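Local coordinates for DNA repair protein RecN (Deinococcus radiodurans, PDB 4ABY), which hydrolyses ATP through an SMC-like head domain and is probably involved in the recombinational repair of DNA double-strand breaks, at residues R42-L48 and E99-F105; D115-R119 and R130-E134; Y181-H185 and P269-L274. All coordinates share one frame; numbering follows the deposited sequence.

Contacts 1 and 2 lie in one six-stranded antiparallel sheet of the RecN head domain, about 11 Å between their centres. Strand 99-105 of contact 1 is the sheet neighbour of strand 116-122, used by contact 2, and Gly104 N and Ala117 O probably hydrogen-bond at 2.9 Å. The contacts run in series along the chain: contact 1 closes before contact 2 opens, and contact 3 follows both. Contact 3 lies on the other side of the chain's centre from contact 1, about 44 Å between centres, where helix 175-197 meets the turn at 269-274. Contact 1 brings the sheet up to the predicted ATP site through Leu48, whereas contacts 2 and 3 lie away from it.

Contact 1 (R42-L48 and E99-F105); sequences RLEIRNL and ELLVTGF
The Phe105 ring presents an edge to Arg42 O, which lies near the ring plane, while Glu44 OE2 approaches obliquely, 3.6 Å from Phe105 CE1. The Glu44 carboxylate is turned 48° from the ring and takes the in-plane N-H of Arg42 on its anti lone pair, a salt bridge of 3.2 Å from Arg42 NE to Glu44 OE2. At the other end the Arg46 guanidinium comes obliquely up to Leu101 CB, its chain bent at chi3 (53°); Arg46 NH2 reaches Glu99 OE2 at a long 3.7 Å, and Glu99 OE1 pairs more strongly with Arg120. Beneath these charges, strands 42-46 and 99-105 run antiparallel as neighbours inside the antiparallel sheet of the ATPase head. Paired backbone bonds link Arg42 with Phe105, Glu44 with Thr103 and Arg46 with Leu101. Beyond them Asn47 ND2 gives a weak bond to Glu99 O. On the opposite face Leu43, Ile45 and Val102 pack against helix 69-83, whose first turns belong to the predicted ATP-binding P-loop, and Leu48 CD1 meets Val102 CG2 at 4.1 Å. This strand pair is therefore two-faced: apolar against the helix, and on the other side a mixed surface whose opposite charges probably offset one another.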
# COMPACT_ATOMS: atom_id res chain seq x y z
N ARG A 42 15.07 -2.79 10.80
CA ARG A 42 16.06 -3.71 10.27
C ARG A 42 15.39 -4.82 9.46
O ARG A 42 14.24 -5.17 9.71
CB ARG A 42 16.88 -4.31 11.41
CG ARG A 42 18.08 -5.13 10.99
CD ARG A 42 18.94 -5.49 12.21
NE ARG A 42 19.88 -6.57 11.92
CZ ARG A 42 21.11 -6.38 11.46
NH1 ARG A 42 21.57 -5.15 11.24
NH2 ARG A 42 21.90 -7.42 11.22
N LEU A 43 16.12 -5.35 8.49
CA LEU A 43 15.58 -6.37 7.60
C LEU A 43 16.67 -7.38 7.30
O LEU A 43 17.75 -7.02 6.83
CB LEU A 43 15.09 -5.73 6.30
CG LEU A 43 14.47 -6.63 5.24
CD1 LEU A 43 13.25 -7.36 5.79
CD2 LEU A 43 14.09 -5.81 4.02
N GLU A 44 16.40 -8.65 7.59
CA GLU A 44 17.38 -9.69 7.36
C GLU A 44 16.86 -10.70 6.34
O GLU A 44 15.83 -11.33 6.56
CB GLU A 44 17.74 -10.41 8.66
CG GLU A 44 18.37 -9.51 9.70
CD GLU A 44 18.72 -10.28 10.96
OE1 GLU A 44 18.56 -11.52 10.96
OE2 GLU A 44 19.16 -9.64 11.94
N ILE A 45 17.58 -10.84 5.24
CA ILE A 45 17.18 -11.77 4.20
C ILE A 45 18.28 -12.79 3.97
O ILE A 45 19.44 -12.43 3.81
CB ILE A 45 16.88 -11.03 2.88
CG1 ILE A 45 15.77 -10.00 3.07
CG2 ILE A 45 16.50 -12.01 1.79
CD1 ILE A 45 15.56 -9.10 1.88
N ARG A 46 17.91 -14.06 3.95
CA ARG A 46 18.89 -15.11 3.70
C ARG A 46 18.41 -16.06 2.60
O ARG A 46 17.28 -16.53 2.63
CB ARG A 46 19.19 -15.88 5.00
CG ARG A 46 20.37 -16.84 4.90
CD ARG A 46 20.55 -17.63 6.18
NE ARG A 46 19.31 -18.29 6.59
CZ ARG A 46 18.92 -19.49 6.17
NH1 ARG A 46 19.68 -20.17 5.32
NH2 ARG A 46 17.77 -20.01 6.59
N ASN A 47 19.29 -16.30 1.63
CA ASN A 47 18.99 -17.18 0.51
C ASN A 47 17.72 -16.84 -0.23
O ASN A 47 16.93 -17.72 -0.55
CB ASN A 47 18.96 -18.64 0.98
CG ASN A 47 20.32 -19.15 1.38
OD1 ASN A 47 21.35 -18.64 0.92
ND2 ASN A 47 20.35 -20.16 2.24
N LEU A 48 17.52 -15.56 -0.53
CA LEU A 48 16.40 -15.13 -1.35
C LEU A 48 16.90 -14.60 -2.69
O LEU A 48 17.57 -13.56 -2.75
CB LEU A 48 15.56 -14.08 -0.62
CG LEU A 48 14.20 -13.69 -1.22
CD1 LEU A 48 13.36 -13.00 -0.17
CD2 LEU A 48 14.35 -12.80 -2.44
N GLU A 99 16.63 -23.54 1.74
CA GLU A 99 15.59 -22.75 2.39
C GLU A 99 15.98 -21.29 2.60
O GLU A 99 17.15 -20.97 2.77
CB GLU A 99 15.21 -23.37 3.72
CG GLU A 99 16.24 -23.19 4.81
CD GLU A 99 15.80 -23.84 6.10
OE1 GLU A 99 15.15 -24.91 6.03
OE2 GLU A 99 16.10 -23.29 7.18
N LEU A 100 14.98 -20.42 2.58
CA LEU A 100 15.20 -19.00 2.79
C LEU A 100 14.56 -18.53 4.09
O LEU A 100 13.68 -19.19 4.63
CB LEU A 100 14.68 -18.18 1.61
CG LEU A 100 13.18 -18.05 1.33
CD1 LEU A 100 12.48 -17.18 2.36
CD2 LEU A 100 12.98 -17.47 -0.05
N LEU A 101 15.00 -17.37 4.57
CA LEU A 101 14.49 -16.81 5.81
C LEU A 101 14.39 -15.30 5.69
O LEU A 101 15.31 -14.66 5.19
CB LEU A 101 15.42 -17.17 6.97
CG LEU A 101 15.13 -16.47 8.29
CD1 LEU A 101 14.06 -17.21 9.06
CD2 LEU A 101 16.40 -16.36 9.10
N VAL A 102 13.29 -14.74 6.16
CA VAL A 102 13.11 -13.30 6.16
C VAL A 102 12.71 -12.80 7.53
O VAL A 102 11.61 -13.05 7.99
CB VAL A 102 12.04 -12.87 5.16
CG1 VAL A 102 11.90 -11.35 5.15
CG2 VAL A 102 12.37 -13.39 3.77
N THR A 103 13.62 -12.09 8.20
CA THR A 103 13.33 -11.54 9.51
C THR A 103 13.22 -10.01 9.44
O THR A 103 14.05 -9.36 8.80
CB THR A 103 14.42 -11.92 10.54
OG1 THR A 103 14.77 -13.31 10.39
CG2 THR A 103 13.93 -11.69 11.97
N GLY A 104 12.20 -9.46 10.08
CA GLY A 104 12.02 -8.02 10.12
C GLY A 104 11.87 -7.49 11.54
O GLY A 104 11.18 -8.10 12.36
N PHE A 105 12.51 -6.36 11.83
CA PHE A 105 12.46 -5.78 13.17
C PHE A 105 11.87 -4.37 13.18
O PHE A 105 12.34 -3.50 12.46
CB PHE A 105 13.85 -5.75 13.79
CG PHE A 105 14.52 -7.08 13.83
CD1 PHE A 105 15.11 -7.61 12.69
CD2 PHE A 105 14.57 -7.81 15.01
CE1 PHE A 105 15.73 -8.84 12.72
CE2 PHE A 105 15.19 -9.04 15.05
CZ PHE A 105 15.77 -9.56 13.90

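Contact 2 (D115-R119 and R130-E134); sequences DSASR and RLSGE
Residues Ser116 to Ser118 and Arg130 to Ser132 run antiparallel as the two arms of a beta hairpin formed by strands 116-122 and 127-131. Ser118 and Arg130 make a hydrogen-bonded pair, with Ser118 N to Arg130 O at 2.9 Å and Arg130 N to Ser118 O at 3.0 Å. Ala117 and Leu131 form the non-hydrogen-bonded pair next to it, where the CA-H of Ala117 leans on Arg130 O. The pairing ends at Ser132 N, which bonds to Ser116 O at 2.8 Å. There the second arm swings into a type I' turn from Leu131 to Glu134, whose middle residues Ser132 and Gly133 both have positive phi (49° and 74°), and the chain passes on into strand 134-136. The two faces of the hairpin differ. Ala117 CB and Leu131 CD2 touch at 4.2 Å, and both side chains lie against Leu141 and Trp144 of helix 138-145, which covers this face. The face of Ser118 and Arg130 is more polar, and the long arginine chain runs outward from the hairpin. Set between the backbone N and the carbonyl carbon (chi1 87°), the Ser118 hydroxyl rests beside the root of that chain, its OG 3.3 Å from Arg130 CB and 3.6 Å from Arg130 CG.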
# COMPACT_ATOMS: atom_id res chain seq x y z
N ASP A 115 9.86 -5.87 18.64
CA ASP A 115 8.96 -6.67 17.83
C ASP A 115 9.62 -7.17 16.55
O ASP A 115 10.24 -6.40 15.82
CB ASP A 115 7.70 -5.87 17.47
CG ASP A 115 6.87 -5.53 18.69
OD1 ASP A 115 7.29 -4.62 19.45
OD2 ASP A 115 5.82 -6.16 18.89
N SER A 116 9.46 -8.46 16.29
CA SER A 116 9.97 -9.06 15.06
C SER A 116 8.92 -9.96 14.42
O SER A 116 7.99 -10.42 15.08
CB SER A 116 11.26 -9.84 15.34
OG SER A 116 11.04 -10.93 16.23
N ALA A 117 9.08 -10.19 13.13
CA ALA A 117 8.27 -11.16 12.40
C ALA A 117 9.19 -11.87 11.43
O ALA A 117 10.16 -11.28 10.96
CB ALA A 117 7.14 -10.46 11.66
N SER A 118 8.91 -13.13 11.14
CA SER A 118 9.74 -13.86 10.20
C SER A 118 8.93 -14.82 9.35
O SER A 118 7.85 -15.25 9.73
CB SER A 118 10.86 -14.60 10.92
OG SER A 118 10.43 -15.88 11.34
N ARG A 119 9.49 -15.14 8.18
CA ARG A 119 8.88 -16.09 7.27
C ARG A 119 9.99 -16.96 6.70
O ARG A 119 10.95 -16.45 6.13
CB ARG A 119 8.16 -15.34 6.14
CG ARG A 119 7.41 -16.22 5.16
CD ARG A 119 6.24 -16.92 5.82
NE ARG A 119 5.34 -17.49 4.82
CZ ARG A 119 4.36 -16.82 4.24
NH1 ARG A 119 4.14 -15.55 4.57
NH2 ARG A 119 3.59 -17.40 3.33
N ARG A 130 6.76 -16.65 12.15
CA ARG A 130 7.04 -16.34 13.55
C ARG A 130 6.69 -14.91 13.89
O ARG A 130 6.88 -14.00 13.09
CB ARG A 130 8.51 -16.60 13.90
CG ARG A 130 8.95 -18.05 13.81
CD ARG A 130 10.15 -18.33 14.71
NE ARG A 130 10.65 -19.69 14.51
CZ ARG A 130 11.49 -20.30 15.33
NH1 ARG A 130 11.94 -19.68 16.42
NH2 ARG A 130 11.90 -21.54 15.07
N LEU A 131 6.17 -14.72 15.10
CA LEU A 131 5.98 -13.39 15.65
C LEU A 131 6.80 -13.31 16.93
O LEU A 131 6.49 -13.99 17.91
CB LEU A 131 4.51 -13.13 15.95
CG LEU A 131 3.55 -13.08 14.77
CD1 LEU A 131 2.13 -12.94 15.28
CD2 LEU A 131 3.91 -11.93 13.85
N SER A 132 7.85 -12.50 16.91
CA SER A 132 8.75 -12.40 18.04
C SER A 132 9.19 -13.77 18.53
O SER A 132 8.96 -14.13 19.68
CB SER A 132 8.11 -11.60 19.18
OG SER A 132 7.77 -10.29 18.76
N GLY A 133 9.81 -14.54 17.64
CA GLY A 133 10.40 -15.82 18.00
C GLY A 133 9.42 -16.95 18.27
O GLY A 133 9.83 -18.05 18.63
N GLU A 134 8.13 -16.67 18.10
CA GLU A 134 7.10 -17.68 18.34
C GLU A 134 6.52 -18.22 17.03
O GLU A 134 6.04 -17.45 16.20
CB GLU A 134 5.99 -17.10 19.20
CG GLU A 134 4.86 -18.08 19.48
CD GLU A 134 3.76 -17.49 20.34
OE1 GLU A 134 3.84 -16.29 20.68
OE2 GLU A 134 2.81 -18.23 20.67

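Contact 3 (Y181-H185 and P269-L274); sequences YAAAH and PAAYGL
A type I beta turn, Ala270 to Gly273, lies between strands 258-266 and 276-282 and packs against helix 175-197. Tyr181 and His185, one helical turn apart, both reach across to it. With helix 214-249, whose Leu223 touches both side chains, this helix probably forms the root of the coiled coil that leaves the head in SMC-like proteins. With chi1 at -178° the Tyr181 ring swings away from the backbone N, which carries the phenol out from the helix to the turn. Tyr181 OH donates to Ala270 O at 2.6 Å, in the plane of that carbonyl. Ala270 O also accepts the turn's own bond from Gly273 N at 3.2 Å, so the carbonyl that closes the turn also ties it to the helix. Gly273 CA sits over one face of the Tyr181 ring, 3.6 Å from its centroid in a CH-pi contact, while Ala270 O and Ala271 O lie at the edge. Leu274 CD1 comes in obliquely near Tyr181 CE1, and Pro269 CB borders the hydroxyl. His185 offers a second ring surface to the turn. Its ND1 lies near Ala270 O, but at an angle too poor for a hydrogen bond, and the contact is made by the ring face: Ala271 CA stands 3.6 Å from the His185 centroid, 17° off the normal, with Ala271 CB 3.9 Å from His185 NE2.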
# COMPACT_ATOMS: atom_id res chain seq x y z
N TYR A 181 -26.63 5.33 11.95
CA TYR A 181 -27.10 4.06 11.42
C TYR A 181 -26.73 2.92 12.35
O TYR A 181 -27.58 2.12 12.73
CB TYR A 181 -26.51 3.79 10.03
CG TYR A 181 -27.04 2.50 9.44
CD1 TYR A 181 -28.25 2.48 8.75
CD2 TYR A 181 -26.36 1.31 9.61
CE1 TYR A 181 -28.75 1.31 8.23
CE2 TYR A 181 -26.86 0.13 9.09
CZ TYR A 181 -28.05 0.14 8.40
OH TYR A 181 -28.56 -1.03 7.88
N ALA A 182 -25.45 2.85 12.70
CA ALA A 182 -24.94 1.77 13.54
C ALA A 182 -25.79 1.58 14.79
O ALA A 182 -26.12 0.45 15.16
CB ALA A 182 -23.50 2.05 13.92
N ALA A 183 -26.13 2.69 15.44
CA ALA A 183 -26.95 2.64 16.64
C ALA A 183 -28.33 2.08 16.32
O ALA A 183 -28.81 1.17 17.00
CB ALA A 183 -27.07 4.02 17.24
N ALA A 184 -28.96 2.63 15.29
CA ALA A 184 -30.27 2.17 14.85
C ALA A 184 -30.24 0.67 14.52
O ALA A 184 -31.11 -0.08 14.96
CB ALA A 184 -30.73 2.96 13.65
N HIS A 185 -29.24 0.25 13.76
CA HIS A 185 -29.11 -1.14 13.38
C HIS A 185 -28.96 -2.04 14.61
O HIS A 185 -29.55 -3.12 14.67
CB HIS A 185 -27.92 -1.33 12.45
CG HIS A 185 -27.69 -2.75 12.04
ND1 HIS A 185 -28.10 -3.24 10.82
CD2 HIS A 185 -27.12 -3.79 12.69
CE1 HIS A 185 -27.77 -4.52 10.73
NE2 HIS A 185 -27.18 -4.88 11.85
N PRO A 269 -30.83 -4.77 4.68
CA PRO A 269 -29.94 -3.87 5.42
C PRO A 269 -28.69 -4.58 5.93
O PRO A 269 -28.78 -5.69 6.47
CB PRO A 269 -30.80 -3.43 6.60
CG PRO A 269 -32.19 -3.48 6.07
CD PRO A 269 -32.22 -4.66 5.14
N ALA A 270 -27.54 -3.95 5.74
CA ALA A 270 -26.28 -4.48 6.24
C ALA A 270 -25.97 -3.80 7.57
O ALA A 270 -26.58 -2.78 7.90
CB ALA A 270 -25.16 -4.22 5.25
N ALA A 271 -25.03 -4.36 8.32
CA ALA A 271 -24.61 -3.74 9.57
C ALA A 271 -23.98 -2.39 9.30
O ALA A 271 -23.89 -1.54 10.18
CB ALA A 271 -23.65 -4.64 10.30
N TYR A 272 -23.55 -2.19 8.05
CA TYR A 272 -22.85 -0.97 7.68
C TYR A 272 -23.68 -0.03 6.81
O TYR A 272 -23.19 1.01 6.38
CB TYR A 272 -21.55 -1.32 6.97
CG TYR A 272 -21.74 -2.23 5.79
CD1 TYR A 272 -22.18 -1.74 4.57
CD2 TYR A 272 -21.47 -3.59 5.89
CE1 TYR A 272 -22.36 -2.57 3.48
CE2 TYR A 272 -21.64 -4.42 4.81
CZ TYR A 272 -22.09 -3.91 3.61
OH TYR A 272 -22.26 -4.74 2.53
N GLY A 273 -24.93 -0.40 6.54
CA GLY A 273 -25.82 0.50 5.82
C GLY A 273 -26.77 -0.17 4.85
O GLY A 273 -26.85 -1.39 4.76
N LEU A 274 -27.51 0.66 4.11
CA LEU A 274 -28.51 0.16 3.18
C LEU A 274 -27.92 -0.06 1.79
O LEU A 274 -28.63 -0.49 0.87
CB LEU A 274 -29.68 1.14 3.10
CG LEU A 274 -30.88 0.94 4.03
CD1 LEU A 274 -30.46 0.65 5.46
CD2 LEU A 274 -31.76 2.17 3.97